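Local atomic coordinates of putative branched-chain amino acid ABC transporter (Chromobacterium violaceum, PDB entry 4PYR), a protein that is of uncertain function but may regulate an enzyme as an LppC-type lipoprotein, and has glutathione bound in a pocket. Residues A141-W146 with K152-M157; L127-G130 with S135-L138. All coordinates share one frame; numbering follows the deposited sequence. Where two conformers were deposited one is given.

Contacts 1 and 2 are the two halves of one beta-alpha-beta unit, and together they illustrate how a single helix is fitted to two parallel neighbouring strands. In contact 2 strand 125-129 leads through a short connection into helix 133-150; in contact 1 the same helix, further along, meets the chain returning as strand 155-158. Their centres lie about 10 Å apart. The strands are paired through Met157 N to Leu127 O and Arg155 O to Leu127 N, both 2.8 Å and probable hydrogen bonds, while Leu127 also packs on Phe142. Arg137, on the helix, is one of the residues that bind glutathione, and its side chain is about 10 Å from that of Phe142.

Contact 1 (A141-W146 with K152-M157); sequences AFADEW and KPVRQM
Val154 and Trp146 form the heart of this contact, their side chains crossing at about a right angle. Val154 CG2 stands over one face of the indole, 4.1 Å from the centroid of the five-membered ring and only 10° off its normal, a CH-pi contact with that ring, offset toward the rim of the indole as a whole, while Val154 CB closes to 3.5 Å from Trp146 CD1. At the edge of the same ring, near its plane, lies Lys152 O. The valine divides its methyls: with CG2 anti to the backbone N, CG1 is turned between N and the carbonyl carbon (chi1 73°) and rests 4.0 Å from Ala143 CA. CG2 also reaches the edge of the Phe142 ring, 4.2 Å from CE1. Further along, Gln156 runs out fully extended from its anti first torsion (chi1 179°) and brings OE1 to 3.8 Å from Ala143 CB, a plain van der Waals approach. The polar link between the backbones is made by a water, which donates to Ala143 O at 2.7 Å and accepts from Val154 N at 2.9 Å; it bridges the helix and the returning chain. Behind this first shell, Arg118 makes a cation-pi contact with Trp146, and Phe142 packs on Met117 of helix 106-119. Phe142 touches Leu127 and Trp146 touches Pro125, so helix 133-150 lies against both strand 125-129 and the chain entering strand 155-158, in a beta-alpha-beta crossover.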
loop_
_atom_site.group_PDB
_atom_site.type_symbol
_atom_site.label_atom_id
_atom_site.label_comp_id
_atom_site.label_asym_id
_atom_site.label_seq_id
_atom_site.Cartn_x
_atom_site.Cartn_y
_atom_site.Cartn_z
ATOM N N ALA A 141 4.691 -6.755 -12.526
ATOM C CA ALA A 141 5.409 -5.630 -11.975
ATOM C C ALA A 141 6.802 -6.020 -11.506
ATOM O O ALA A 141 7.754 -5.288 -11.704
ATOM C CB ALA A 141 4.591 -4.984 -10.878
ATOM N N PHE A 142 6.916 -7.202 -10.840
ATOM C CA PHE A 142 8.229 -7.687 -10.459
ATOM C C PHE A 142 9.147 -7.879 -11.690
ATOM O O PHE A 142 10.306 -7.458 -11.721
ATOM C CB PHE A 142 8.089 -8.989 -9.638
ATOM C CG PHE A 142 9.396 -9.521 -9.154
ATOM C CD1 PHE A 142 10.278 -10.163 -10.013
ATOM C CD2 PHE A 142 9.766 -9.364 -7.833
ATOM C CE1 PHE A 142 11.508 -10.595 -9.572
ATOM C CE2 PHE A 142 10.992 -9.804 -7.394
ATOM C CZ PHE A 142 11.858 -10.455 -8.234
ATOM N N ALA A 143 8.626 -8.590 -12.667
ATOM C CA ALA A 143 9.380 -8.968 -13.828
ATOM C C ALA A 143 9.831 -7.720 -14.595
ATOM O O ALA A 143 10.969 -7.653 -15.038
ATOM C CB ALA A 143 8.530 -9.841 -14.699
ATOM N N ASP A 144 8.953 -6.747 -14.694
ATOM C CA ASP A 144 9.334 -5.503 -15.416
ATOM C C ASP A 144 10.478 -4.788 -14.703
ATOM O O ASP A 144 11.413 -4.237 -15.362
ATOM C CB ASP A 144 8.137 -4.575 -15.549
ATOM C CG ASP A 144 7.162 -5.011 -16.648
ATOM O OD1 ASP A 144 7.478 -5.930 -17.438
ATOM O OD2 ASP A 144 6.047 -4.467 -16.719
ATOM N N GLU A 145 10.366 -4.684 -13.378
ATOM C CA GLU A 145 11.394 -4.040 -12.591
ATOM C C GLU A 145 12.729 -4.782 -12.660
ATOM O O GLU A 145 13.777 -4.180 -12.812
ATOM C CB GLU A 145 10.940 -3.874 -11.145
ATOM C CG GLU A 145 11.895 -3.013 -10.317
ATOM C CD GLU A 145 11.901 -1.531 -10.706
ATOM O OE1 GLU A 145 10.933 -0.953 -11.271
ATOM O OE2 GLU A 145 12.902 -0.899 -10.346
ATOM N N TRP A 146 12.690 -6.109 -12.551
ATOM C CA TRP A 146 13.904 -6.919 -12.641
ATOM C C TRP A 146 14.607 -6.669 -13.982
ATOM O O TRP A 146 15.814 -6.463 -14.039
ATOM C CB TRP A 146 13.549 -8.474 -12.516
ATOM C CG TRP A 146 14.797 -9.265 -12.380
ATOM C CD1 TRP A 146 15.525 -9.848 -13.371
ATOM C CD2 TRP A 146 15.513 -9.481 -11.173
ATOM N NE1 TRP A 146 16.665 -10.407 -12.855
ATOM C CE2 TRP A 146 16.668 -10.215 -11.498
ATOM C CE3 TRP A 146 15.276 -9.133 -9.830
ATOM C CZ2 TRP A 146 17.624 -10.571 -10.540
ATOM C CZ3 TRP A 146 16.190 -9.488 -8.908
ATOM C CH2 TRP A 146 17.366 -10.200 -9.262
ATOM N N LYS A 152 18.151 -8.003 -18.330
ATOM C CA LYS A 152 17.812 -9.348 -18.839
ATOM C C LYS A 152 16.531 -9.732 -18.078
ATOM O O LYS A 152 16.316 -9.289 -16.953
ATOM C CB LYS A 152 18.924 -10.377 -18.541
ATOM C CG LYS A 152 20.267 -10.158 -19.253
ATOM C CD LYS A 152 20.339 -10.710 -20.680
ATOM C CE LYS A 152 21.700 -10.506 -21.346
ATOM N NZ LYS A 152 22.083 -11.602 -22.294
ATOM N N PRO A 153 15.657 -10.543 -18.697
ATOM C CA PRO A 153 14.425 -10.983 -18.007
ATOM C C PRO A 153 14.714 -11.895 -16.814
ATOM O O PRO A 153 15.749 -12.605 -16.766
ATOM C CB PRO A 153 13.663 -11.724 -19.115
ATOM C CG PRO A 153 14.673 -12.071 -20.107
ATOM C CD PRO A 153 15.760 -11.062 -20.068
ATOM N N VAL A 154 13.829 -11.852 -15.844
ATOM C CA VAL A 154 13.850 -12.862 -14.767
ATOM C C VAL A 154 13.221 -14.149 -15.277
ATOM O O VAL A 154 12.289 -14.093 -16.053
ATOM C CB VAL A 154 13.121 -12.329 -13.518
ATOM C CG1 VAL A 154 11.607 -12.295 -13.698
ATOM C CG2 VAL A 154 13.468 -13.152 -12.292
ATOM N N ARG A 155 13.754 -15.285 -14.839
ATOM C CA ARG A 155 13.096 -16.581 -15.059
ATOM C C ARG A 155 11.774 -16.607 -14.316
ATOM O O ARG A 155 11.723 -16.362 -13.117
ATOM C CB ARG A 155 13.984 -17.708 -14.555
ATOM C CG ARG A 155 13.451 -19.097 -14.874
ATOM C CD ARG A 155 14.590 -20.035 -15.243
ATOM N NE ARG A 155 15.228 -19.568 -16.458
ATOM C CZ ARG A 155 15.054 -20.127 -17.645
ATOM N NH1 ARG A 155 14.283 -21.176 -17.781
ATOM N NH2 ARG A 155 15.657 -19.638 -18.687
ATOM N N GLN A 156 10.701 -16.908 -15.037
ATOM C CA GLN A 156 9.356 -16.817 -14.520
ATOM C C GLN A 156 8.566 -18.088 -14.834
ATOM O O GLN A 156 8.557 -18.538 -15.973
ATOM C CB GLN A 156 8.681 -15.621 -15.148
ATOM C CG GLN A 156 7.272 -15.437 -14.712
ATOM C CD GLN A 156 6.602 -14.249 -15.313
ATOM O OE1 GLN A 156 7.246 -13.256 -15.711
ATOM N NE2 GLN A 156 5.293 -14.313 -15.346
HETATM N N MSE A 157 7.899 -18.633 -13.821
HETATM C CA MSE A 157 7.135 -19.854 -13.981
HETATM C C MSE A 157 5.754 -19.656 -13.430
HETATM O O MSE A 157 5.630 -19.366 -12.221
HETATM C CB MSE A 157 7.824 -20.986 -13.227
HETATM C CG MSE A 157 9.235 -21.215 -13.755
HETATM SE SE MSE A 157 9.830 -23.030 -13.277
HETATM C CE MSE A 157 8.301 -24.025 -14.021
HETATM O O HOH W 1 11.868 -9.821 -16.372
#

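Contact 2 (L127-G130 with S135-L138); sequences LVVG and SQRL. With GSH (glutathione), chain B.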
loop_
_atom_site.group_PDB
_atom_site.type_symbol
_atom_site.label_atom_id
_atom_site.label_comp_id
_atom_site.label_asym_id
_atom_site.label_seq_id
_atom_site.Cartn_x
_atom_site.Cartn_y
_atom_site.Cartn_z
ATOM N N LEU A 127 10.965 -16.408 -10.377
ATOM C CA LEU A 127 9.696 -15.771 -10.038
ATOM C C LEU A 127 8.569 -16.758 -10.257
ATOM O O LEU A 127 8.405 -17.285 -11.387
ATOM C CB LEU A 127 9.477 -14.503 -10.899
ATOM C CG LEU A 127 8.128 -13.802 -10.825
ATOM C CD1 LEU A 127 7.883 -13.194 -9.458
ATOM C CD2 LEU A 127 8.082 -12.703 -11.878
ATOM N N VAL A 128 7.831 -17.073 -9.190
ATOM C CA VAL A 128 6.737 -18.015 -9.308
ATOM C C VAL A 128 5.460 -17.253 -9.185
ATOM O O VAL A 128 5.306 -16.484 -8.240
ATOM C CB VAL A 128 6.856 -19.067 -8.178
ATOM C CG1 VAL A 128 5.631 -19.976 -8.185
ATOM C CG2 VAL A 128 8.165 -19.810 -8.336
ATOM N N VAL A 129 4.565 -17.425 -10.155
ATOM C CA VAL A 129 3.352 -16.610 -10.243
ATOM C C VAL A 129 2.057 -17.435 -10.277
ATOM O O VAL A 129 1.899 -18.331 -11.121
ATOM C CB VAL A 129 3.404 -15.738 -11.513
ATOM C CG1 VAL A 129 2.234 -14.784 -11.500
ATOM C CG2 VAL A 129 4.735 -15.014 -11.621
ATOM N N GLY A 130 1.147 -17.110 -9.350
ATOM C CA GLY A 130 -0.167 -17.748 -9.247
ATOM C C GLY A 130 -1.088 -17.293 -10.385
ATOM O O GLY A 130 -0.714 -16.459 -11.245
ATOM N N SER A 135 -1.939 -11.894 -7.952
ATOM C CA SER A 135 -0.650 -12.501 -8.155
ATOM C C SER A 135 -0.126 -12.136 -9.543
ATOM O O SER A 135 1.058 -11.944 -9.720
ATOM C CB SER A 135 -0.778 -14.003 -8.078
ATOM O OG SER A 135 -1.084 -14.378 -6.751
ATOM N N GLN A 136 -1.015 -12.118 -10.518
ATOM C CA GLN A 136 -0.546 -11.867 -11.900
ATOM C C GLN A 136 -0.100 -10.443 -12.054
ATOM O O GLN A 136 0.872 -10.229 -12.710
ATOM C CB GLN A 136 -1.628 -12.202 -12.921
ATOM C CG GLN A 136 -2.040 -13.653 -12.902
ATOM C CD GLN A 136 -1.294 -14.509 -13.865
ATOM O OE1 GLN A 136 -0.067 -14.357 -14.037
ATOM N NE2 GLN A 136 -2.017 -15.478 -14.484
ATOM N N ARG A 137 -0.741 -9.517 -11.350
ATOM C CA ARG A 137 -0.299 -8.102 -11.345
ATOM C C ARG A 137 1.055 -7.955 -10.692
ATOM O O ARG A 137 1.920 -7.229 -11.179
ATOM C CB ARG A 137 -1.297 -7.240 -10.607
ATOM C CG ARG A 137 -2.519 -6.915 -11.452
ATOM C CD ARG A 137 -3.600 -6.121 -10.699
ATOM N NE ARG A 137 -3.059 -4.890 -10.143
ATOM C CZ ARG A 137 -3.717 -4.041 -9.353
ATOM N NH1 ARG A 137 -4.978 -4.271 -8.985
ATOM N NH2 ARG A 137 -3.093 -2.955 -8.920
ATOM N N LEU A 138 1.255 -8.666 -9.565
ATOM C CA LEU A 138 2.531 -8.627 -8.877
ATOM C C LEU A 138 3.646 -9.179 -9.728
ATOM O O LEU A 138 4.764 -8.677 -9.761
ATOM C CB LEU A 138 2.466 -9.464 -7.566
ATOM C CG LEU A 138 1.698 -8.803 -6.466
ATOM C CD1 LEU A 138 1.546 -9.753 -5.305
ATOM C CD2 LEU A 138 2.374 -7.557 -5.963
HETATM N N1 GSH B . -4.790 0.358 -11.424
HETATM C CA1 GSH B . -5.103 -0.978 -10.962
HETATM C C1 GSH B . -4.974 -2.008 -12.066
HETATM O O11 GSH B . -3.897 -2.124 -12.712
HETATM O O12 GSH B . -5.948 -2.767 -12.285
HETATM C CB1 GSH B . -6.517 -1.022 -10.369
HETATM C CG1 GSH B . -6.742 -0.020 -9.237
HETATM C CD1 GSH B . -5.873 -0.341 -8.059
HETATM O OE1 GSH B . -5.017 -1.207 -8.168
HETATM N N2 GSH B . -6.139 0.380 -6.947
HETATM C CA2 GSH B . -5.442 0.260 -5.659
HETATM C C2 GSH B . -6.348 -0.396 -4.661
HETATM O O2 GSH B . -7.081 -1.200 -5.247
HETATM C CB2 GSH B . -4.991 1.633 -5.199
HETATM S SG2 GSH B . -4.801 2.720 -6.604
HETATM N N3 GSH B . -6.399 -0.166 -3.295
HETATM C CA3 GSH B . -5.516 0.615 -2.378
HETATM C C3 GSH B . -6.206 1.532 -1.364
HETATM O O31 GSH B . -5.672 1.761 -0.232
HETATM O O32 GSH B . -7.301 2.043 -1.675
HETATM O O HOH W 2 0.983 -17.092 -13.977
#
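In the first half of a beta-alpha-beta unit, where strand 125-129 gives way to helix 133-150, Val129 and Gly130 fit against Ser135 and Gln136 in the first turn of the helix. Val129 CG1 touches both helical residues, lying 3.6 Å from Ser135 O and 3.5 Å from Gln136 OE1, and the valine and glutamine side chains cross nearly at right angles. A bend at its second torsion (chi2 -93°) brings the amide of Gln136 to the strand end, setting CD 3.3 Å from Gly130 O. Ser135 CB packs 3.9 Å from Gly130 N, while the hydroxyl is engaged by Asp132 and Gln204. A water lies 2.9 Å from Gln136 OE1 and 3.2 Å from Val129 O and can donate to each, although the acceptors around it outnumber its protons, so these bonds are probably shared with others. Arg137, the next residue, leaves the helix away from the strand, and its guanidinium reaches glutathione. Its NH2 donates to the ligand amide oxygen OE1 at 2.7 Å (145°), NH1 adds a weak bond to that same atom, and the carboxylate carbon C1 sits over the centre of one guanidinium face. Glu107 forms a salt bridge with NH2 and probably helps to position the group. The chemistry is thus divided: van der Waals contacts between carbon and polar atoms, with a water, join strand to helix, while Arg137 offers a cation that would probably favour the electron-rich carbonyl and nearby carboxylate of the peptide.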